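Local structure of putative aldolase (Bacteroides vulgatus ATCC 8482, 3DXI) at residues V43-K48 and M79-N84; F146-K151 and R182-V187; T218-G223 and K230-L235. The protein is a putative aldolase, a TIM-barrel protein of the HMGL-like family whose specific activity is not established. All blocks are in the same frame, centred on the assembly; numbering follows the deposited sequence.

Overall arrangement
All three contacts belong to one closed barrel of eight parallel strands, and none shares a helix or strand with another. Contact 1, partly buried, joins the C-terminal ends of neighbouring strands 40-45 and 75-81; its chemistry passes from backbone bonds to waters and a lysine at the edge. Contact 2, also partly buried, sits farthest out, its centre about 20 Å from the chain centre against about 12 Å for the centres of the other two, and sets a loop against the end of helix 171-184 without any hydrogen bond across it. Contact 3 is buried and polar, tying the loop after strand 214-217 to the start of helix 231-241, across the chain centre from contact 1.

Contact 1: residues V43-K48 and M79-N84; sequences VGYRNK and MLNEKN
Y45 and M79 form the parallel bridge between adjacent strands of a TIM barrel, with their CA atoms 4.7 Å apart and the strand axes 23° from parallel. Two backbone bonds flank this bridge: M79 N gives to G44 O at 2.8 Å, and R46 N gives to M79 O at 3.3 Å. The packed part lies on the face that Y45 and M79 share, where the two side chains run side by side. Selenomethionine M79 has CG anti to its backbone N (chi1 172°), which lays CG 3.7 Å from Y45 CE1. Its SE stands obliquely to the ring, 4.8 Å from the centroid, a Met-aromatic contact. Elsewhere L80 reaches back with CD2 to the CB and carbonyl O of R46, whose guanidinium bonds instead to the carbonyls of L93 and T60.

Past the bridge the two segments part and water takes over. One water joins R46 O to N81 N, standing in for a direct strand bond; a second links Y45 OH with N81 ND2. At the partly exposed end K48 has its salt bridge with D89, while across the contact its NZ makes a weak hydrogen bond to N84 O at 2.9 Å.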
ATOM      1  N   VAL A  43      11.452  21.481  -4.973  1.00  6.92           N
ATOM      2  CA  VAL A  43      11.614  21.331  -6.411  1.00  7.20           C
ATOM      3  C   VAL A  43      12.919  20.762  -6.950  1.00  8.83           C
ATOM      4  O   VAL A  43      13.000  20.415  -8.134  1.00  8.82           O
ATOM      5  CB  VAL A  43      11.352  22.682  -7.097  1.00  6.88           C
ATOM      6  CG1 VAL A  43       9.954  23.189  -6.720  1.00  7.28           C
ATOM      7  CG2 VAL A  43      12.414  23.691  -6.673  1.00  5.81           C
ATOM      8  N   GLY A  44      13.942  20.670  -6.109  1.00  8.79           N
ATOM      9  CA  GLY A  44      15.199  20.134  -6.595  1.00  9.08           C
ATOM     10  C   GLY A  44      16.389  20.329  -5.684  1.00  9.33           C
ATOM     11  O   GLY A  44      16.255  20.751  -4.536  1.00 10.27           O
ATOM     12  N   TYR A  45      17.561  20.015  -6.220  1.00 10.19           N
ATOM     13  CA  TYR A  45      18.823  20.129  -5.505  1.00  8.93           C
ATOM     14  C   TYR A  45      19.611  21.333  -5.997  1.00 10.72           C
ATOM     15  O   TYR A  45      19.336  21.882  -7.070  1.00  9.58           O
ATOM     16  CB  TYR A  45      19.695  18.894  -5.767  1.00  8.24           C
ATOM     17  CG  TYR A  45      19.212  17.593  -5.160  1.00  7.88           C
ATOM     18  CD1 TYR A  45      19.567  17.239  -3.859  1.00  7.19           C
ATOM     19  CD2 TYR A  45      18.411  16.713  -5.890  1.00  7.25           C
ATOM     20  CE1 TYR A  45      19.141  16.036  -3.295  1.00  9.46           C
ATOM     21  CE2 TYR A  45      17.972  15.501  -5.337  1.00  7.74           C
ATOM     22  CZ  TYR A  45      18.346  15.174  -4.038  1.00  9.81           C
ATOM     23  OH  TYR A  45      17.929  13.999  -3.473  1.00  9.00           O
ATOM     24  N   ARG A  46      20.583  21.737  -5.183  1.00  8.59           N
ATOM     25  CA  ARG A  46      21.530  22.783  -5.532  1.00 11.01           C
ATOM     26  C   ARG A  46      22.806  21.939  -5.397  1.00 12.40           C
ATOM     27  O   ARG A  46      22.974  21.223  -4.413  1.00 13.10           O
ATOM     28  CB  ARG A  46      21.516  23.938  -4.524  1.00 10.15           C
ATOM     29  CG  ARG A  46      20.390  24.961  -4.724  1.00  9.03           C
ATOM     30  CD  ARG A  46      20.539  25.774  -6.017  1.00 10.23           C
ATOM     31  NE  ARG A  46      21.549  26.831  -5.929  1.00  8.92           N
ATOM     32  CZ  ARG A  46      21.867  27.654  -6.931  1.00 10.96           C
ATOM     33  NH1 ARG A  46      21.251  27.549  -8.105  1.00 10.11           N
ATOM     34  NH2 ARG A  46      22.813  28.574  -6.770  1.00  8.66           N
ATOM     35  N   ASN A  47      23.681  21.988  -6.390  1.00 12.48           N
ATOM     36  CA  ASN A  47      24.891  21.174  -6.358  1.00 12.66           C
ATOM     37  C   ASN A  47      26.101  21.870  -6.942  1.00 12.73           C
ATOM     38  O   ASN A  47      25.981  22.849  -7.667  1.00 12.42           O
ATOM     39  CB  ASN A  47      24.689  19.892  -7.181  1.00 12.41           C
ATOM     40  CG  ASN A  47      24.294  18.693  -6.341  1.00 13.65           C
ATOM     41  OD1 ASN A  47      23.225  18.114  -6.536  1.00 14.75           O
ATOM     42  ND2 ASN A  47      25.164  18.295  -5.421  1.00 13.09           N
ATOM     43  N   LYS A  48      27.269  21.330  -6.621  1.00 14.16           N
ATOM     44  CA  LYS A  48      28.522  21.819  -7.172  1.00 14.49           C
ATOM     45  C   LYS A  48      28.638  20.977  -8.445  1.00 14.21           C
ATOM     46  O   LYS A  48      27.926  19.991  -8.594  1.00 14.54           O
ATOM     47  CB  LYS A  48      29.670  21.529  -6.203  1.00 15.68           C
ATOM     48  CG  LYS A  48      29.580  22.345  -4.910  1.00 17.84           C
ATOM     49  CD  LYS A  48      30.726  22.037  -3.943  1.00 17.71           C
ATOM     50  CE  LYS A  48      30.630  20.634  -3.372  1.00 15.95           C
ATOM     51  NZ  LYS A  48      31.648  20.395  -2.300  1.00 19.67           N
HETATM   52  N   MSE A  79      17.065  21.037  -1.822  1.00  8.36           N
HETATM   53  CA  MSE A  79      17.814  20.192  -0.909  1.00  9.04           C
HETATM   54  C   MSE A  79      19.309  20.199  -1.194  1.00 10.60           C
HETATM   55  O   MSE A  79      19.736  20.374  -2.338  1.00  8.98           O
HETATM   56  CB  MSE A  79      17.274  18.757  -0.981  1.00 11.12           C
HETATM   57  CG  MSE A  79      18.094  17.733  -0.217  1.00 12.92           C
HETATM   58 SE   MSE A  79      17.217  16.009  -0.116  1.00 22.56          SE
HETATM   59  CE  MSE A  79      16.129  16.355   1.454  1.00 15.19           C
ATOM     60  N   LEU A  80      20.088  20.015  -0.131  1.00 10.35           N
ATOM     61  CA  LEU A  80      21.542  19.948  -0.203  1.00 10.60           C
ATOM     62  C   LEU A  80      21.962  18.633   0.443  1.00 10.14           C
ATOM     63  O   LEU A  80      21.424  18.257   1.487  1.00 11.20           O
ATOM     64  CB  LEU A  80      22.188  21.083   0.591  1.00  9.74           C
ATOM     65  CG  LEU A  80      22.075  22.534   0.132  1.00 10.05           C
ATOM     66  CD1 LEU A  80      22.754  23.432   1.160  1.00  9.48           C
ATOM     67  CD2 LEU A  80      22.727  22.692  -1.240  1.00  9.00           C
ATOM     68  N   ASN A  81      22.908  17.934  -0.172  1.00  9.82           N
ATOM     69  CA  ASN A  81      23.414  16.690   0.396  1.00 11.16           C
ATOM     70  C   ASN A  81      24.561  17.085   1.337  1.00 11.91           C
ATOM     71  O   ASN A  81      25.602  17.570   0.889  1.00 10.71           O
ATOM     72  CB  ASN A  81      23.932  15.762  -0.709  1.00 11.97           C
ATOM     73  CG  ASN A  81      22.809  15.137  -1.532  1.00 13.51           C
ATOM     74  OD1 ASN A  81      22.963  14.904  -2.733  1.00 13.56           O
ATOM     75  ND2 ASN A  81      21.687  14.846  -0.887  1.00 14.07           N
ATOM     76  N   GLU A  82      24.360  16.880   2.638  1.00 12.39           N
ATOM     77  CA  GLU A  82      25.352  17.224   3.659  1.00 12.96           C
ATOM     78  C   GLU A  82      26.754  16.661   3.379  1.00 13.62           C
ATOM     79  O   GLU A  82      27.750  17.375   3.502  1.00 12.78           O
ATOM     80  CB  GLU A  82      24.860  16.740   5.029  1.00 13.37           C
ATOM     81  CG  GLU A  82      25.593  17.303   6.237  1.00 13.58           C
ATOM     82  CD  GLU A  82      26.952  16.672   6.453  1.00 16.60           C
ATOM     83  OE1 GLU A  82      27.078  15.438   6.283  1.00 15.89           O
ATOM     84  OE2 GLU A  82      27.892  17.410   6.809  1.00 18.02           O
ATOM     85  N   LYS A  83      26.833  15.391   3.000  1.00 13.23           N
ATOM     86  CA  LYS A  83      28.123  14.761   2.727  1.00 14.70           C
ATOM     87  C   LYS A  83      28.902  15.424   1.588  1.00 15.25           C
ATOM     88  O   LYS A  83      30.100  15.190   1.436  1.00 15.51           O
ATOM     89  CB  LYS A  83      27.930  13.277   2.401  1.00 15.83           C
ATOM     90  CG  LYS A  83      27.185  13.017   1.105  1.00 18.12           C
ATOM     91  CD  LYS A  83      27.078  11.527   0.832  1.00 21.43           C
ATOM     92  CE  LYS A  83      26.421  11.258  -0.513  1.00 23.03           C
ATOM     93  NZ  LYS A  83      26.281   9.800  -0.771  1.00 24.65           N
ATOM     94  N   ASN A  84      28.226  16.242   0.788  1.00 15.18           N
ATOM     95  CA  ASN A  84      28.874  16.919  -0.334  1.00 15.30           C
ATOM     96  C   ASN A  84      28.989  18.416  -0.123  1.00 15.25           C
ATOM     97  O   ASN A  84      29.418  19.133  -1.020  1.00 14.83           O
ATOM     98  CB  ASN A  84      28.089  16.703  -1.631  1.00 15.60           C
ATOM     99  CG  ASN A  84      28.042  15.258  -2.055  1.00 17.49           C
ATOM    100  OD1 ASN A  84      29.036  14.546  -1.958  1.00 18.68           O
ATOM    101  ND2 ASN A  84      26.885  14.817  -2.549  1.00 18.55           N
TER
HETATM  102  O   HOH W   1      19.682  12.965  -1.345  1.00 20.02           O
HETATM  103  O   HOH W   2      24.103  19.236  -2.492  1.00  9.57           O

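Contact 2: residues F146-K151 and R182-V187; sequences FLSKLK and RKYTHV
The Y184 ring carries L147 on one face: L147 CB stands 3.6 Å above the ring plane, displaced toward the rim, and its line to the centroid is 24° off the ring normal, which meets the geometry of a CH-pi contact. The touch falls on the CD2-CE2 side, with L147 CD1 reaching CE2 at 3.9 Å. S148 N lies over this face too, whereas S148 OG only approaches the opposite rim atom CE1. Nearer the backbone, Y184 CB is pressed against L147 O at 3.1 Å; CG of Y184, beside its own backbone N (chi1 -62°), also lies close to that oxygen.

Further along, L150 packs by CB against T185 CB at 4.1 Å, and also touches F160. T185 OG1 accepts from V187 N in an ST turn and is hydrogen-bonded to D154 OD1, which also takes H186 N. The contact joins the 3-10 segment 147-151, in the loop before strand 159-163, to the end of helix 171-184 outside the barrel.

K151 N comes within 3.4 Å of Y184 O, at too poor an angle for a hydrogen bond. Between the segments themselves association rests on shape and dispersion; directional bonds come from D154 just beyond.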
ATOM      1  N   PHE A 146      22.669   9.681  20.269  1.00 21.41           N
ATOM      2  CA  PHE A 146      22.194  10.399  19.090  1.00 19.84           C
ATOM      3  C   PHE A 146      21.050  11.350  19.429  1.00 19.01           C
ATOM      4  O   PHE A 146      21.124  12.539  19.138  1.00 18.28           O
ATOM      5  CB  PHE A 146      21.726   9.438  17.997  1.00 18.89           C
ATOM      6  CG  PHE A 146      21.052  10.136  16.847  1.00 18.92           C
ATOM      7  CD1 PHE A 146      21.774  10.989  16.020  1.00 18.20           C
ATOM      8  CD2 PHE A 146      19.684   9.997  16.638  1.00 18.46           C
ATOM      9  CE1 PHE A 146      21.147  11.702  15.005  1.00 17.82           C
ATOM     10  CE2 PHE A 146      19.045  10.705  15.626  1.00 19.82           C
ATOM     11  CZ  PHE A 146      19.780  11.561  14.807  1.00 18.48           C
ATOM     12  N   LEU A 147      19.991  10.822  20.030  1.00 20.01           N
ATOM     13  CA  LEU A 147      18.844  11.643  20.393  1.00 22.68           C
ATOM     14  C   LEU A 147      19.248  12.831  21.258  1.00 23.23           C
ATOM     15  O   LEU A 147      18.665  13.906  21.153  1.00 23.24           O
ATOM     16  CB  LEU A 147      17.814  10.797  21.129  1.00 23.88           C
ATOM     17  CG  LEU A 147      17.217   9.669  20.289  1.00 25.31           C
ATOM     18  CD1 LEU A 147      16.367   8.768  21.173  1.00 26.29           C
ATOM     19  CD2 LEU A 147      16.393  10.264  19.156  1.00 23.88           C
ATOM     20  N   SER A 148      20.254  12.635  22.104  1.00 24.29           N
ATOM     21  CA  SER A 148      20.727  13.696  22.986  1.00 24.76           C
ATOM     22  C   SER A 148      21.419  14.812  22.212  1.00 25.25           C
ATOM     23  O   SER A 148      21.610  15.914  22.726  1.00 26.18           O
ATOM     24  CB  SER A 148      21.691  13.118  24.027  1.00 26.46           C
ATOM     25  OG  SER A 148      21.056  12.111  24.799  1.00 27.76           O
ATOM     26  N   LYS A 149      21.798  14.525  20.973  1.00 24.77           N
ATOM     27  CA  LYS A 149      22.466  15.514  20.138  1.00 24.84           C
ATOM     28  C   LYS A 149      21.471  16.417  19.422  1.00 23.29           C
ATOM     29  O   LYS A 149      21.871  17.343  18.711  1.00 24.02           O
ATOM     30  CB  LYS A 149      23.346  14.819  19.094  1.00 25.44           C
ATOM     31  CG  LYS A 149      24.464  13.980  19.688  1.00 26.94           C
ATOM     32  CD  LYS A 149      25.284  13.296  18.607  1.00 26.74           C
ATOM     33  CE  LYS A 149      26.396  12.460  19.224  1.00 28.58           C
ATOM     34  NZ  LYS A 149      27.257  11.787  18.204  1.00 29.55           N
ATOM     35  N   LEU A 150      20.180  16.151  19.605  1.00 21.49           N
ATOM     36  CA  LEU A 150      19.156  16.942  18.938  1.00 18.46           C
ATOM     37  C   LEU A 150      18.834  18.255  19.638  1.00 17.56           C
ATOM     38  O   LEU A 150      18.284  19.164  19.021  1.00 17.46           O
ATOM     39  CB  LEU A 150      17.877  16.117  18.759  1.00 17.91           C
ATOM     40  CG  LEU A 150      18.015  14.825  17.947  1.00 16.37           C
ATOM     41  CD1 LEU A 150      16.635  14.228  17.725  1.00 15.12           C
ATOM     42  CD2 LEU A 150      18.688  15.106  16.606  1.00 15.05           C
ATOM     43  N   LYS A 151      19.171  18.375  20.916  1.00 17.64           N
ATOM     44  CA  LYS A 151      18.884  19.624  21.606  1.00 18.56           C
ATOM     45  C   LYS A 151      19.645  20.782  20.961  1.00 18.15           C
ATOM     46  O   LYS A 151      19.202  21.931  21.009  1.00 18.31           O
ATOM     47  CB  LYS A 151      19.256  19.542  23.087  1.00 20.78           C
ATOM     48  CG  LYS A 151      18.976  20.849  23.821  1.00 25.20           C
ATOM     49  CD  LYS A 151      19.191  20.745  25.322  1.00 29.38           C
ATOM     50  CE  LYS A 151      18.963  22.092  25.997  1.00 29.23           C
ATOM     51  NZ  LYS A 151      19.082  21.995  27.483  1.00 32.33           N
ATOM     52  N   ARG A 182      10.370  14.205  20.448  1.00  9.65           N
ATOM     53  CA  ARG A 182       9.743  15.289  21.196  1.00 10.95           C
ATOM     54  C   ARG A 182      10.378  15.488  22.576  1.00 11.29           C
ATOM     55  O   ARG A 182      10.248  16.559  23.166  1.00 10.64           O
ATOM     56  CB  ARG A 182       8.243  15.023  21.364  1.00 10.84           C
ATOM     57  CG  ARG A 182       7.448  14.940  20.062  1.00 13.20           C
ATOM     58  CD  ARG A 182       7.406  16.268  19.342  1.00 14.23           C
ATOM     59  NE  ARG A 182       6.304  16.313  18.385  1.00 15.61           N
ATOM     60  CZ  ARG A 182       6.103  17.307  17.526  1.00 15.25           C
ATOM     61  NH1 ARG A 182       6.937  18.341  17.498  1.00 13.84           N
ATOM     62  NH2 ARG A 182       5.069  17.269  16.697  1.00 14.09           N
ATOM     63  N   LYS A 183      11.052  14.463  23.092  1.00 12.11           N
ATOM     64  CA  LYS A 183      11.707  14.564  24.400  1.00 13.57           C
ATOM     65  C   LYS A 183      13.056  15.262  24.297  1.00 14.31           C
ATOM     66  O   LYS A 183      13.563  15.792  25.287  1.00 15.72           O
ATOM     67  CB  LYS A 183      11.977  13.180  25.002  1.00 14.75           C
ATOM     68  CG  LYS A 183      10.771  12.365  25.408  1.00 16.77           C
ATOM     69  CD  LYS A 183      11.247  11.034  25.982  1.00 18.94           C
ATOM     70  CE  LYS A 183      10.092  10.138  26.372  1.00 22.14           C
ATOM     71  NZ  LYS A 183      10.582   8.812  26.837  1.00 21.62           N
ATOM     72  N   TYR A 184      13.636  15.264  23.102  1.00 13.53           N
ATOM     73  CA  TYR A 184      14.957  15.841  22.915  1.00 14.63           C
ATOM     74  C   TYR A 184      15.057  17.129  22.111  1.00 14.59           C
ATOM     75  O   TYR A 184      16.083  17.814  22.164  1.00 15.08           O
ATOM     76  CB  TYR A 184      15.876  14.770  22.335  1.00 15.95           C
ATOM     77  CG  TYR A 184      16.038  13.592  23.272  1.00 18.36           C
ATOM     78  CD1 TYR A 184      16.865  13.680  24.390  1.00 20.42           C
ATOM     79  CD2 TYR A 184      15.312  12.418  23.083  1.00 19.00           C
ATOM     80  CE1 TYR A 184      16.967  12.630  25.299  1.00 22.54           C
ATOM     81  CE2 TYR A 184      15.401  11.359  23.988  1.00 21.02           C
ATOM     82  CZ  TYR A 184      16.230  11.473  25.096  1.00 23.54           C
ATOM     83  OH  TYR A 184      16.308  10.442  26.011  1.00 23.49           O
ATOM     84  N   THR A 185      14.012  17.470  21.367  1.00 12.45           N
ATOM     85  CA  THR A 185      14.039  18.712  20.609  1.00 11.50           C
ATOM     86  C   THR A 185      12.654  19.344  20.597  1.00 11.00           C
ATOM     87  O   THR A 185      11.646  18.642  20.673  1.00  9.96           O
ATOM     88  CB  THR A 185      14.558  18.493  19.157  1.00 11.31           C
ATOM     89  OG1 THR A 185      14.477  19.728  18.437  1.00 13.05           O
ATOM     90  CG2 THR A 185      13.754  17.426  18.439  1.00  9.87           C
ATOM     91  N   HIS A 186      12.620  20.674  20.527  1.00 10.19           N
ATOM     92  CA  HIS A 186      11.370  21.427  20.526  1.00 11.23           C
ATOM     93  C   HIS A 186      10.922  21.807  19.121  1.00 11.58           C
ATOM     94  O   HIS A 186       9.810  22.299  18.940  1.00 11.91           O
ATOM     95  CB  HIS A 186      11.523  22.718  21.339  1.00 10.10           C
ATOM     96  CG  HIS A 186      11.703  22.496  22.810  1.00 11.15           C
ATOM     97  ND1 HIS A 186      10.647  22.257  23.661  1.00 10.69           N
ATOM     98  CD2 HIS A 186      12.820  22.463  23.573  1.00  9.58           C
ATOM     99  CE1 HIS A 186      11.106  22.084  24.889  1.00 10.40           C
ATOM    100  NE2 HIS A 186      12.421  22.204  24.862  1.00 11.75           N
ATOM    101  N   VAL A 187      11.783  21.583  18.131  1.00 11.63           N
ATOM    102  CA  VAL A 187      11.460  21.952  16.758  1.00 11.48           C
ATOM    103  C   VAL A 187      10.370  21.112  16.099  1.00 11.20           C
ATOM    104  O   VAL A 187      10.095  19.980  16.504  1.00 11.68           O
ATOM    105  CB  VAL A 187      12.716  21.914  15.851  1.00 11.95           C
ATOM    106  CG1 VAL A 187      13.784  22.840  16.410  1.00 11.97           C
ATOM    107  CG2 VAL A 187      13.238  20.491  15.725  1.00 14.59           C
TER

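Contact 3: residues T218-G223 and K230-L235; sequences TITGMG and KMELLL
T218 O is gripped by two backbone donors, M231 N at 2.8 Å and G221 N at 3.0 Å, which reach it from opposite faces of the carbonyl plane. The bond from M231 is almost straight at its hydrogen (178°), although the donor stands 48° out of that plane. This is the loop leaving the last strand of the TIM barrel, 214-217, fastened to the first turn of helix 231-241, with K230 at the N-cap position.

A carboxylate makes the second polar link. T220 N gives to E232 OE1 at 2.9 Å, received on the syn lone pair of OE1. E232 CG lies between its backbone N and carbonyl carbon (chi1 60°), and the further bend at chi2 brings the carboxylate back to the loop. The group is buried near the helix N-terminus, a setting that would probably help stabilise a negative charge. L251 and I255 of helix 248-265 pack on E232, as does M274 of the second subunit.

Apolar contacts fill in beside these bonds. The side chains of I219 and selenomethionine M231 cross obliquely, I219 CD1 lying 3.9 Å from M231 CB, while M231 also packs on I5 and D7 of the first strand. On K230 it is the aliphatic chain that touches the loop, CG lying 3.5 Å from G221 N.

Within the loop, T218 OG1 donates to M222 O at 2.9 Å.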
ATOM      1  N   THR A 218       4.810  12.452  -2.754  1.00  8.57           N
ATOM      2  CA  THR A 218       5.031  12.862  -4.137  1.00  6.79           C
ATOM      3  C   THR A 218       3.886  12.351  -5.010  1.00  7.75           C
ATOM      4  O   THR A 218       3.224  11.375  -4.658  1.00  7.54           O
ATOM      5  CB  THR A 218       6.370  12.304  -4.694  1.00  6.86           C
ATOM      6  OG1 THR A 218       6.332  10.871  -4.709  1.00  5.16           O
ATOM      7  CG2 THR A 218       7.544  12.768  -3.835  1.00  4.37           C
ATOM      8  N   ILE A 219       3.649  13.019  -6.137  1.00  8.53           N
ATOM      9  CA  ILE A 219       2.587  12.624  -7.062  1.00  8.49           C
ATOM     10  C   ILE A 219       2.908  11.241  -7.650  1.00  9.63           C
ATOM     11  O   ILE A 219       3.964  11.032  -8.247  1.00  9.69           O
ATOM     12  CB  ILE A 219       2.427  13.675  -8.188  1.00  8.62           C
ATOM     13  CG1 ILE A 219       1.991  15.017  -7.581  1.00  8.81           C
ATOM     14  CG2 ILE A 219       1.421  13.193  -9.227  1.00  8.95           C
ATOM     15  CD1 ILE A 219       0.677  14.964  -6.806  1.00  8.77           C
ATOM     16  N   THR A 220       1.968  10.315  -7.456  1.00  8.44           N
ATOM     17  CA  THR A 220       2.051   8.910  -7.866  1.00  7.98           C
ATOM     18  C   THR A 220       3.152   8.166  -7.119  1.00  7.04           C
ATOM     19  O   THR A 220       3.532   7.066  -7.507  1.00  5.97           O
ATOM     20  CB  THR A 220       2.260   8.709  -9.403  1.00  6.76           C
ATOM     21  OG1 THR A 220       3.542   9.199  -9.796  1.00  8.41           O
ATOM     22  CG2 THR A 220       1.175   9.429 -10.200  1.00  5.93           C
ATOM     23  N   GLY A 221       3.646   8.767  -6.035  1.00  6.40           N
ATOM     24  CA  GLY A 221       4.699   8.142  -5.243  1.00  6.34           C
ATOM     25  C   GLY A 221       6.048   8.121  -5.941  1.00  6.43           C
ATOM     26  O   GLY A 221       6.977   7.446  -5.500  1.00  6.21           O
HETATM   27  N   MSE A 222       6.156   8.870  -7.032  1.00  6.89           N
HETATM   28  CA  MSE A 222       7.390   8.940  -7.813  1.00  7.73           C
HETATM   29  C   MSE A 222       8.614   9.102  -6.919  1.00  7.91           C
HETATM   30  O   MSE A 222       8.683  10.005  -6.080  1.00  6.05           O
HETATM   31  CB  MSE A 222       7.321  10.095  -8.819  1.00  8.34           C
HETATM   32  CG  MSE A 222       8.502  10.163  -9.782  1.00 11.93           C
HETATM   33 SE   MSE A 222       8.305  11.612 -11.066  1.00 22.73          SE
HETATM   34  CE  MSE A 222       9.520  11.001 -12.450  1.00 12.04           C
ATOM     35  N   GLY A 223       9.576   8.207  -7.118  1.00  7.19           N
ATOM     36  CA  GLY A 223      10.800   8.207  -6.343  1.00  8.30           C
ATOM     37  C   GLY A 223      11.561   6.960  -6.744  1.00 10.04           C
ATOM     38  O   GLY A 223      10.988   6.071  -7.370  1.00 10.16           O
ATOM     39  N   LYS A 230       2.199   8.069  -1.892  1.00  8.54           N
ATOM     40  CA  LYS A 230       1.528   8.741  -3.002  1.00  8.56           C
ATOM     41  C   LYS A 230       0.709   9.908  -2.457  1.00  7.74           C
ATOM     42  O   LYS A 230      -0.215   9.716  -1.656  1.00  6.84           O
ATOM     43  CB  LYS A 230       0.628   7.754  -3.759  1.00  8.45           C
ATOM     44  CG  LYS A 230       1.417   6.635  -4.426  1.00 12.36           C
ATOM     45  CD  LYS A 230       0.580   5.814  -5.391  1.00 15.29           C
ATOM     46  CE  LYS A 230      -0.294   4.811  -4.676  1.00 18.54           C
ATOM     47  NZ  LYS A 230      -0.295   3.530  -5.436  1.00 23.80           N
HETATM   48  N   MSE A 231       1.066  11.118  -2.882  1.00  6.71           N
HETATM   49  CA  MSE A 231       0.378  12.318  -2.427  1.00  6.05           C
HETATM   50  C   MSE A 231      -1.128  12.197  -2.624  1.00  5.78           C
HETATM   51  O   MSE A 231      -1.901  12.568  -1.745  1.00  8.61           O
HETATM   52  CB  MSE A 231       0.912  13.549  -3.168  1.00  4.76           C
HETATM   53  CG  MSE A 231       0.227  14.857  -2.780  1.00  8.95           C
HETATM   54 SE   MSE A 231       0.458  15.315  -0.905  1.00 18.57          SE
HETATM   55  CE  MSE A 231       2.176  16.227  -1.042  1.00 14.00           C
ATOM     56  N   GLU A 232      -1.546  11.669  -3.771  1.00  5.73           N
ATOM     57  CA  GLU A 232      -2.973  11.513  -4.050  1.00  7.54           C
ATOM     58  C   GLU A 232      -3.648  10.595  -3.034  1.00  7.65           C
ATOM     59  O   GLU A 232      -4.826  10.773  -2.723  1.00  6.66           O
ATOM     60  CB  GLU A 232      -3.203  10.963  -5.469  1.00  7.65           C
ATOM     61  CG  GLU A 232      -2.559   9.598  -5.728  1.00  7.96           C
ATOM     62  CD  GLU A 232      -1.187   9.716  -6.342  1.00  9.70           C
ATOM     63  OE1 GLU A 232      -0.484  10.707  -6.046  1.00 10.60           O
ATOM     64  OE2 GLU A 232      -0.804   8.813  -7.118  1.00 11.05           O
ATOM     65  N   LEU A 233      -2.914   9.609  -2.525  1.00  8.74           N
ATOM     66  CA  LEU A 233      -3.488   8.693  -1.538  1.00  8.79           C
ATOM     67  C   LEU A 233      -3.643   9.416  -0.204  1.00  8.06           C
ATOM     68  O   LEU A 233      -4.642   9.247   0.495  1.00  7.19           O
ATOM     69  CB  LEU A 233      -2.604   7.455  -1.355  1.00  9.68           C
ATOM     70  CG  LEU A 233      -3.130   6.412  -0.364  1.00  8.37           C
ATOM     71  CD1 LEU A 233      -4.558   6.023  -0.721  1.00  9.26           C
ATOM     72  CD2 LEU A 233      -2.236   5.184  -0.392  1.00  9.46           C
ATOM     73  N   LEU A 234      -2.647  10.223   0.144  1.00  7.57           N
ATOM     74  CA  LEU A 234      -2.685  10.987   1.388  1.00  8.06           C
ATOM     75  C   LEU A 234      -3.875  11.942   1.386  1.00  7.68           C
ATOM     76  O   LEU A 234      -4.673  11.942   2.320  1.00  6.94           O
ATOM     77  CB  LEU A 234      -1.394  11.787   1.565  1.00  5.75           C
ATOM     78  CG  LEU A 234      -1.286  12.751   2.750  1.00  5.76           C
ATOM     79  CD1 LEU A 234      -1.469  12.002   4.067  1.00  4.92           C
ATOM     80  CD2 LEU A 234       0.079  13.440   2.703  1.00  6.75           C
ATOM     81  N   LEU A 235      -3.990  12.742   0.326  1.00  8.01           N
ATOM     82  CA  LEU A 235      -5.071  13.717   0.205  1.00  8.94           C
ATOM     83  C   LEU A 235      -6.446  13.067   0.177  1.00  8.76           C
ATOM     84  O   LEU A 235      -7.393  13.584   0.766  1.00  9.76           O
ATOM     85  CB  LEU A 235      -4.890  14.578  -1.049  1.00  6.96           C
ATOM     86  CG  LEU A 235      -3.632  15.447  -1.088  1.00 10.43           C
ATOM     87  CD1 LEU A 235      -3.641  16.290  -2.358  1.00  9.83           C
ATOM     88  CD2 LEU A 235      -3.572  16.344   0.142  1.00  8.10           C
TER